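Local coordinates for protein aminopeptidase N (Francisella tularensis subsp. tularensis, PDB 5DLL) that probably helps degrade intracellular peptides by releasing their N-terminal amino acids, acting as a zinc-dependent aminopeptidase of the peptidase M1 family, at residues A[222-226]-A[238-243]; A[283-289]-A[303-307]; A[206-210]-A[232-236]. Residue numbers count along the deposited sequence, not the author numbering.

Contact 1: residues A[222-226]-A[238-243]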
loop_
_atom_site.group_PDB
_atom_site.type_symbol
_atom_site.label_atom_id
_atom_site.label_comp_id
_atom_site.label_asym_id
_atom_site.label_seq_id
_atom_site.Cartn_x
_atom_site.Cartn_y
_atom_site.Cartn_z
ATOM N N SER A 222 20.585 4.103 19.026
ATOM C CA SER A 222 19.783 3.215 19.862
ATOM C C SER A 222 18.448 2.906 19.175
ATOM O O SER A 222 17.713 3.815 18.786
ATOM C CB SER A 222 19.549 3.834 21.242
ATOM O OG SER A 222 18.975 2.889 22.127
ATOM N N LEU A 223 18.162 1.617 19.003
ATOM C CA LEU A 223 16.893 1.160 18.439
ATOM C C LEU A 223 16.025 0.618 19.574
ATOM O O LEU A 223 16.521 -0.092 20.454
ATOM C CB LEU A 223 17.127 0.082 17.375
ATOM C CG LEU A 223 18.116 0.421 16.251
ATOM C CD1 LEU A 223 18.133 -0.688 15.207
ATOM C CD2 LEU A 223 17.791 1.752 15.588
ATOM N N GLU A 224 14.737 0.966 19.563
ATOM C CA GLU A 224 13.850 0.640 20.675
ATOM C C GLU A 224 12.426 0.366 20.204
ATOM O O GLU A 224 11.691 1.290 19.866
ATOM C CB GLU A 224 13.844 1.782 21.698
ATOM C CG GLU A 224 15.226 2.221 22.171
ATOM C CD GLU A 224 15.185 3.248 23.287
ATOM O OE1 GLU A 224 14.144 3.926 23.457
ATOM O OE2 GLU A 224 16.206 3.379 23.995
ATOM N N ILE A 225 12.042 -0.907 20.180
ATOM C CA ILE A 225 10.651 -1.285 19.937
ATOM C C ILE A 225 9.948 -1.448 21.283
ATOM O O ILE A 225 10.445 -2.156 22.159
ATOM C CB ILE A 225 10.541 -2.591 19.122
ATOM C CG1 ILE A 225 11.113 -2.382 17.717
ATOM C CG2 ILE A 225 9.089 -3.050 19.033
ATOM C CD1 ILE A 225 11.127 -3.628 16.856
ATOM N N TYR A 226 8.801 -0.785 21.432
ATOM C CA TYR A 226 8.003 -0.830 22.656
ATOM C C TYR A 226 6.631 -1.444 22.388
ATOM O O TYR A 226 5.947 -1.072 21.432
ATOM C CB TYR A 226 7.811 0.580 23.216
ATOM C CG TYR A 226 9.051 1.185 23.831
ATOM C CD1 TYR A 226 9.390 0.926 25.156
ATOM C CD2 TYR A 226 9.877 2.029 23.095
ATOM C CE1 TYR A 226 10.522 1.482 25.729
ATOM C CE2 TYR A 226 11.014 2.589 23.658
ATOM C CZ TYR A 226 11.334 2.313 24.976
ATOM O OH TYR A 226 12.462 2.866 25.543
ATOM N N ALA A 238 10.633 -7.457 13.293
ATOM C CA ALA A 238 10.526 -6.023 13.013
ATOM C C ALA A 238 11.846 -5.294 13.261
ATOM O O ALA A 238 12.251 -4.447 12.468
ATOM C CB ALA A 238 9.427 -5.405 13.856
ATOM N N MET A 239 12.512 -5.624 14.365
ATOM C CA MET A 239 13.818 -5.048 14.674
ATOM C C MET A 239 14.784 -5.295 13.526
ATOM O O MET A 239 15.544 -4.405 13.146
ATOM C CB MET A 239 14.386 -5.647 15.966
ATOM C CG MET A 239 15.748 -5.088 16.372
ATOM S SD MET A 239 15.766 -3.296 16.605
ATOM C CE MET A 239 15.229 -3.189 18.309
ATOM N N GLN A 240 14.743 -6.505 12.975
ATOM C CA GLN A 240 15.562 -6.845 11.818
ATOM C C GLN A 240 15.187 -6.004 10.599
ATOM O O GLN A 240 16.067 -5.544 9.874
ATOM C CB GLN A 240 15.453 -8.337 11.485
ATOM C CG GLN A 240 16.568 -8.847 10.587
ATOM C CD GLN A 240 17.946 -8.534 11.143
ATOM O OE1 GLN A 240 18.261 -8.871 12.287
ATOM N NE2 GLN A 240 18.771 -7.870 10.337
ATOM N N ALA A 241 13.888 -5.800 10.384
ATOM C CA ALA A 241 13.401 -4.944 9.296
ATOM C C ALA A 241 13.894 -3.502 9.421
ATOM O O ALA A 241 14.095 -2.827 8.410
ATOM C CB ALA A 241 11.883 -4.974 9.230
ATOM N N VAL A 242 14.097 -3.038 10.653
ATOM C CA VAL A 242 14.656 -1.705 10.898
ATOM C C VAL A 242 16.123 -1.637 10.459
ATOM O O VAL A 242 16.559 -0.648 9.861
ATOM C CB VAL A 242 14.535 -1.306 12.385
ATOM C CG1 VAL A 242 15.265 0.001 12.670
ATOM C CG2 VAL A 242 13.071 -1.188 12.784
ATOM N N LYS A 243 16.877 -2.689 10.758
ATOM C CA LYS A 243 18.287 -2.761 10.363
ATOM C C LYS A 243 18.447 -2.877 8.847
ATOM O O LYS A 243 19.308 -2.227 8.256
ATOM C CB LYS A 243 18.968 -3.944 11.048
ATOM C CG LYS A 243 19.038 -3.825 12.563
ATOM C CD LYS A 243 19.640 -5.077 13.177
ATOM C CE LYS A 243 19.859 -4.910 14.672
ATOM N NZ LYS A 243 20.001 -6.230 15.345
#
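Strand 222-226 packs against helix 238-243 at an axis separation of 9.7 Å. The two run roughly antiparallel, at 147°. The register pair is I225 with M239, whose CA atoms lie 7.2 Å apart. The contact is made by apolar side chains.

On the strand, L223 and I225 have CB toward the helix. Both take the extended m,t rotamer, so each reaches across the gap. L223 CD1 meets V242 CG1 at 3.9 Å and the aliphatic K243 CG at 4.2 Å. I225 CD1 reaches A238 CB and M239 CB, each at 3.9 Å. I225 CD1 also lies 3.5 Å from M239 N, so it sits right against the helix backbone.

The CA-to-CB bond of M239 points sideways relative to the strand. Its t,p,p conformation then folds the thioether onto the strand. M239 SD lies 3.7 Å from L223 CB, and M239 CE comes to 4.4 Å from E224 N. The sulfur thus rests on the base of L223, while I225 packs on the CB end of the M239 side chain.

The alternate strand residues face the other way. There Y226 OH donates to E224 OE1 at 2.9 Å. S222 OG gives E224 OE2 a weak bond of 3.4 Å. K243 extends past the strand to a salt bridge with D211 of the neighbouring strand 207-214. V242 also packs on F262 and I264 of strand 261-267 and on V307 of the helix that carries zinc ligand H309.

This is the first half of a beta-alpha-beta crossover: strand 220-227, then helix 236-253 packed on the sheet, then the parallel strand 261-267.

Contact 2: residues A[283-289]-A[303-307]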
loop_
_atom_site.group_PDB
_atom_site.type_symbol
_atom_site.label_atom_id
_atom_site.label_comp_id
_atom_site.label_asym_id
_atom_site.label_seq_id
_atom_site.Cartn_x
_atom_site.Cartn_y
_atom_site.Cartn_z
ATOM N N PHE A 283 2.687 1.895 15.164
ATOM C CA PHE A 283 2.067 0.888 14.313
ATOM C C PHE A 283 0.964 0.177 15.064
ATOM O O PHE A 283 0.997 0.084 16.291
ATOM C CB PHE A 283 3.084 -0.181 13.890
ATOM C CG PHE A 283 4.228 0.334 13.065
ATOM C CD1 PHE A 283 5.354 0.869 13.678
ATOM C CD2 PHE A 283 4.202 0.245 11.678
ATOM C CE1 PHE A 283 6.422 1.331 12.922
ATOM C CE2 PHE A 283 5.271 0.705 10.918
ATOM C CZ PHE A 283 6.380 1.253 11.540
ATOM N N ASN A 284 -0.000 -0.331 14.305
ATOM C CA ASN A 284 -0.917 -1.349 14.787
ATOM C C ASN A 284 -0.080 -2.595 15.031
ATOM O O ASN A 284 0.811 -2.895 14.229
ATOM C CB ASN A 284 -1.977 -1.628 13.719
ATOM C CG ASN A 284 -3.227 -2.275 14.276
ATOM O OD1 ASN A 284 -3.172 -3.143 15.149
ATOM N ND2 ASN A 284 -4.370 -1.856 13.760
ATOM N N THR A 285 -0.341 -3.315 16.122
ATOM C CA THR A 285 0.445 -4.522 16.432
ATOM C C THR A 285 0.352 -5.590 15.343
ATOM O O THR A 285 1.330 -6.282 15.082
ATOM C CB THR A 285 0.056 -5.168 17.778
ATOM O OG1 THR A 285 -1.369 -5.189 17.923
ATOM C CG2 THR A 285 0.673 -4.407 18.936
ATOM N N LYS A 286 -0.806 -5.715 14.702
ATOM C CA LYS A 286 -1.004 -6.761 13.696
ATOM C C LYS A 286 -0.127 -6.591 12.454
ATOM O O LYS A 286 0.102 -7.563 11.735
ATOM C CB LYS A 286 -2.481 -6.877 13.288
ATOM C CG LYS A 286 -3.037 -5.706 12.491
ATOM C CD LYS A 286 -4.363 -6.069 11.839
ATOM C CE LYS A 286 -5.019 -4.852 11.206
ATOM N NZ LYS A 286 -6.083 -5.215 10.231
ATOM N N TYR A 287 0.358 -5.375 12.204
ATOM C CA TYR A 287 1.181 -5.105 11.020
ATOM C C TYR A 287 2.684 -5.324 11.224
ATOM O O TYR A 287 3.421 -5.339 10.237
ATOM C CB TYR A 287 0.936 -3.681 10.486
ATOM C CG TYR A 287 -0.445 -3.455 9.886
ATOM C CD1 TYR A 287 -0.983 -4.345 8.950
ATOM C CD2 TYR A 287 -1.204 -2.339 10.235
ATOM C CE1 TYR A 287 -2.239 -4.136 8.402
ATOM C CE2 TYR A 287 -2.460 -2.123 9.690
ATOM C CZ TYR A 287 -2.971 -3.021 8.774
ATOM O OH TYR A 287 -4.219 -2.808 8.233
ATOM N N ILE A 288 3.142 -5.490 12.470
ATOM C CA ILE A 288 4.580 -5.730 12.737
ATOM C C ILE A 288 4.918 -7.024 13.501
ATOM O O ILE A 288 6.090 -7.290 13.787
ATOM C CB ILE A 288 5.235 -4.535 13.470
ATOM C CG1 ILE A 288 4.646 -4.349 14.869
ATOM C CG2 ILE A 288 5.076 -3.255 12.658
ATOM C CD1 ILE A 288 5.365 -3.291 15.677
ATOM N N MET A 289 3.910 -7.832 13.820
ATOM C CA MET A 289 4.134 -9.050 14.597
ATOM C C MET A 289 4.343 -10.252 13.686
ATOM O O MET A 289 3.665 -10.395 12.667
ATOM C CB MET A 289 2.964 -9.313 15.548
ATOM C CG MET A 289 2.981 -8.461 16.808
ATOM S SD MET A 289 1.859 -9.072 18.086
ATOM C CE MET A 289 0.340 -9.289 17.155
ATOM N N VAL A 303 5.643 -7.164 6.847
ATOM C CA VAL A 303 6.229 -6.544 8.047
ATOM C C VAL A 303 7.461 -5.727 7.677
ATOM O O VAL A 303 7.646 -4.609 8.160
ATOM C CB VAL A 303 6.630 -7.600 9.104
ATOM C CG1 VAL A 303 7.540 -7.001 10.172
ATOM C CG2 VAL A 303 5.393 -8.205 9.751
ATOM N N GLN A 304 8.297 -6.309 6.823
ATOM C CA GLN A 304 9.491 -5.646 6.313
ATOM C C GLN A 304 9.135 -4.376 5.542
ATOM O O GLN A 304 9.709 -3.319 5.790
ATOM C CB GLN A 304 10.264 -6.608 5.402
ATOM C CG GLN A 304 11.669 -6.149 5.036
ATOM C CD GLN A 304 12.254 -6.922 3.867
ATOM O OE1 GLN A 304 11.623 -7.065 2.815
ATOM N NE2 GLN A 304 13.473 -7.413 4.042
ATOM N N SER A 305 8.189 -4.506 4.611
ATOM C CA SER A 305 7.716 -3.400 3.759
ATOM C C SER A 305 7.105 -2.255 4.559
ATOM O O SER A 305 7.341 -1.076 4.269
ATOM C CB SER A 305 6.661 -3.924 2.775
ATOM O OG SER A 305 6.052 -2.864 2.061
ATOM N N VAL A 306 6.297 -2.627 5.545
ATOM C CA VAL A 306 5.635 -1.679 6.434
ATOM C C VAL A 306 6.670 -0.865 7.219
ATOM O O VAL A 306 6.660 0.368 7.188
ATOM C CB VAL A 306 4.684 -2.429 7.401
ATOM C CG1 VAL A 306 4.275 -1.558 8.576
ATOM C CG2 VAL A 306 3.459 -2.938 6.652
ATOM N N VAL A 307 7.562 -1.567 7.912
ATOM C CA VAL A 307 8.612 -0.925 8.696
ATOM C C VAL A 307 9.487 -0.083 7.771
ATOM O O VAL A 307 9.824 1.061 8.089
ATOM C CB VAL A 307 9.484 -1.966 9.441
ATOM C CG1 VAL A 307 10.703 -1.308 10.080
ATOM C CG2 VAL A 307 8.667 -2.704 10.497
#
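F283 lays its ring obliquely against the C-terminal end of segment 303-307, with CE2 3.4 Å from V306 CG1 and CZ 4.2 Å from V307 CA. The helix is the HExxH helix of the M1 metallopeptidase domain. It continues to H309, and H309, H313 and E332 bind the zinc ion. F283 lies next to the end of strand 280-284, so this contact joins the active-site helix to the sheet. The F283 side chain is about 9 Å from the zinc and touches residues of the HExxH motif.

After N284 the chain leaves the strand and turns tightly. Residues 285-287 have helical backbone angles. Y287 N bonds to N284 O at 3.2 Å, and I288 N to T285 O at 3.3 Å. The turn brings I288 beside the helix, with its CA 5.0 Å from that of V303.

Three valines meet this surface. V303, V306 and V307 are spaced i, i+3 and i+4, so they form one stripe along the helix. V306 has its CB toward 283-289 and meets F283, Y287 and I288. V307 CG2 packs on I288 CG2 at 4.2 Å. V307 also touches A241 and V242 of helix 236-253, while I288 rests on A266 of strand 261-267.

The Y287 ring leads away from the helix, yet its CB lies 4.4 Å from V306 CG1. V303 packs mainly on the backbone of the turn. V303 CG2 sits 3.5 Å from Y287 O and 4.0 Å from M289 O, and V303 CG1 is 3.9 Å from I288 O.

Contact 3: residues A[206-210]-A[232-236]; sequences LASIK and IDKCH
This is apolar packing between an outermost sheet strand and the loop that leads into a helix. Segment 206-210 enters strand 207-214, which pairs antiparallel with strand 220-227. Segment 232-236 follows strand 220-227 and opens helix 236-253.

Residues 207-210 are extended. Their side chains alternate: A207 and I209 have CB toward the loop, and S208 points away. In the loop, I232 and D233 have helical backbone angles. K234 and C235 have phi near -100° and small positive psi. H236 is helical again. C235 holds the N-cap position, and C235 N bonds to I232 O at 3.0 Å, closing the turn just before the helix. The closest CA pair is A207 with I232, at 6.7 Å.

I209 is the main strand residue, in the m,t rotamer. I209 CG1 packs on I232 CG1 at 3.7 Å. I209 CD1 lies 3.5 Å from I232 O, 3.8 Å from C235 O and 3.9 Å from C235 CB. I232 takes t,p; its CG2 lies 4.1 Å from A207 CB, and its CD1 4.1 Å from S208 C. H236 (chi1 m, chi2 -95°) swings its ring over the end of I209. I209 CD1 stands 3.7 Å from the H236 ring centroid, 10° off the normal. This is a CH-pi contact on the ring face.

The backbone of I209 hydrogen-bonds with I225, so the same residue joins sheet and loop. The arrangement is the packing of a beta-alpha connection against a neighbouring strand. Across the two segments the chemistry is aliphatic methyl and methylene groups, carbonyl oxygens and a ring face. Shape complementarity, rather than directional polar bonds, therefore sets the fit.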
loop_
_atom_site.group_PDB
_atom_site.type_symbol
_atom_site.label_atom_id
_atom_site.label_comp_id
_atom_site.label_asym_id
_atom_site.label_seq_id
_atom_site.Cartn_x
_atom_site.Cartn_y
_atom_site.Cartn_z
ATOM N N LEU A 206 5.118 -0.225 29.248
ATOM C CA LEU A 206 5.424 -1.020 28.058
ATOM C C LEU A 206 6.746 -1.763 28.174
ATOM O O LEU A 206 7.746 -1.204 28.632
ATOM C CB LEU A 206 5.474 -0.120 26.820
ATOM C CG LEU A 206 4.152 0.529 26.404
ATOM C CD1 LEU A 206 4.385 1.533 25.286
ATOM C CD2 LEU A 206 3.131 -0.519 25.981
ATOM N N ALA A 207 6.736 -3.026 27.747
ATOM C CA ALA A 207 7.958 -3.802 27.556
ATOM C C ALA A 207 8.704 -3.285 26.326
ATOM O O ALA A 207 8.146 -2.543 25.512
ATOM C CB ALA A 207 7.631 -5.278 27.395
ATOM N N SER A 208 9.963 -3.689 26.187
ATOM C CA SER A 208 10.802 -3.188 25.107
ATOM C C SER A 208 11.831 -4.200 24.613
ATOM O O SER A 208 12.285 -5.060 25.363
ATOM C CB SER A 208 11.527 -1.918 25.565
ATOM O OG SER A 208 12.397 -2.187 26.652
ATOM N N ILE A 209 12.173 -4.079 23.333
ATOM C CA ILE A 209 13.357 -4.706 22.753
ATOM C C ILE A 209 14.306 -3.570 22.376
ATOM O O ILE A 209 13.989 -2.752 21.515
ATOM C CB ILE A 209 13.022 -5.504 21.472
ATOM C CG1 ILE A 209 12.088 -6.674 21.789
ATOM C CG2 ILE A 209 14.296 -6.004 20.797
ATOM C CD1 ILE A 209 11.414 -7.258 20.564
ATOM N N LYS A 210 15.460 -3.518 23.032
ATOM C CA LYS A 210 16.472 -2.517 22.719
ATOM C C LYS A 210 17.664 -3.163 22.016
ATOM O O LYS A 210 18.077 -4.272 22.357
ATOM C CB LYS A 210 16.908 -1.782 23.989
ATOM C CG LYS A 210 15.773 -1.026 24.657
ATOM C CD LYS A 210 16.284 0.174 25.440
ATOM C CE LYS A 210 15.144 0.993 26.028
ATOM N NZ LYS A 210 14.487 0.307 27.173
ATOM N N ILE A 232 5.316 -8.365 22.824
ATOM C CA ILE A 232 6.724 -8.044 22.540
ATOM C C ILE A 232 7.531 -9.212 21.937
ATOM O O ILE A 232 8.419 -8.994 21.104
ATOM C CB ILE A 232 7.431 -7.455 23.797
ATOM C CG1 ILE A 232 8.723 -6.712 23.418
ATOM C CG2 ILE A 232 7.727 -8.538 24.834
ATOM C CD1 ILE A 232 8.531 -5.523 22.500
ATOM N N ASP A 233 7.208 -10.443 22.338
ATOM C CA ASP A 233 7.923 -11.634 21.854
ATOM C C ASP A 233 7.801 -11.848 20.339
ATOM O O ASP A 233 8.637 -12.519 19.745
ATOM C CB ASP A 233 7.443 -12.894 22.591
ATOM C CG ASP A 233 7.894 -12.938 24.046
ATOM O OD1 ASP A 233 8.544 -11.975 24.511
ATOM O OD2 ASP A 233 7.597 -13.945 24.726
ATOM N N LYS A 234 6.770 -11.276 19.722
ATOM C CA LYS A 234 6.561 -11.405 18.284
ATOM C C LYS A 234 7.023 -10.154 17.521
ATOM O O LYS A 234 6.653 -9.965 16.361
ATOM C CB LYS A 234 5.081 -11.692 17.993
ATOM C CG LYS A 234 4.520 -12.925 18.693
ATOM C CD LYS A 234 3.835 -12.587 20.014
ATOM C CE LYS A 234 3.386 -13.834 20.768
ATOM N NZ LYS A 234 4.504 -14.558 21.442
ATOM N N CYS A 235 7.837 -9.314 18.162
ATOM C CA CYS A 235 8.346 -8.085 17.538
ATOM C C CYS A 235 9.831 -8.161 17.158
ATOM O O CYS A 235 10.443 -7.140 16.846
ATOM C CB CYS A 235 8.116 -6.886 18.470
ATOM S SG CYS A 235 6.387 -6.390 18.638
ATOM N N HIS A 236 10.406 -9.363 17.162
ATOM C CA HIS A 236 11.843 -9.515 16.910
ATOM C C HIS A 236 12.218 -9.397 15.434
ATOM O O HIS A 236 13.286 -8.872 15.112
ATOM C CB HIS A 236 12.367 -10.821 17.516
ATOM C CG HIS A 236 12.473 -10.773 19.009
ATOM N ND1 HIS A 236 13.643 -10.451 19.661
ATOM C CD2 HIS A 236 11.546 -10.970 19.975
ATOM C CE1 HIS A 236 13.438 -10.472 20.967
ATOM N NE2 HIS A 236 12.172 -10.783 21.183
#

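Overall arrangement
All three contacts reach the same five-stranded mixed sheet. Contacts 1 and 3 are closest, with centres about 9 Å apart; contact 2 lies about 11 Å from contact 1 and 13 Å from contact 3. Along the chain, contacts 1 and 3 interleave: 206-210, 222-226, 232-236, then 238-243. Contact 2 follows both. Contacts 1 and 3 share the neighbouring strands 207-214 and 220-227, joined by a probable hydrogen bond from I209 N to I225 O (2.8 Å). Contacts 1 and 2 meet where helices 236-253 and 297-312 pack, V242 CG2 lying 3.6 Å from V307 CG1. The packing thus runs from the outermost strand 207-214 to the zinc-binding helix.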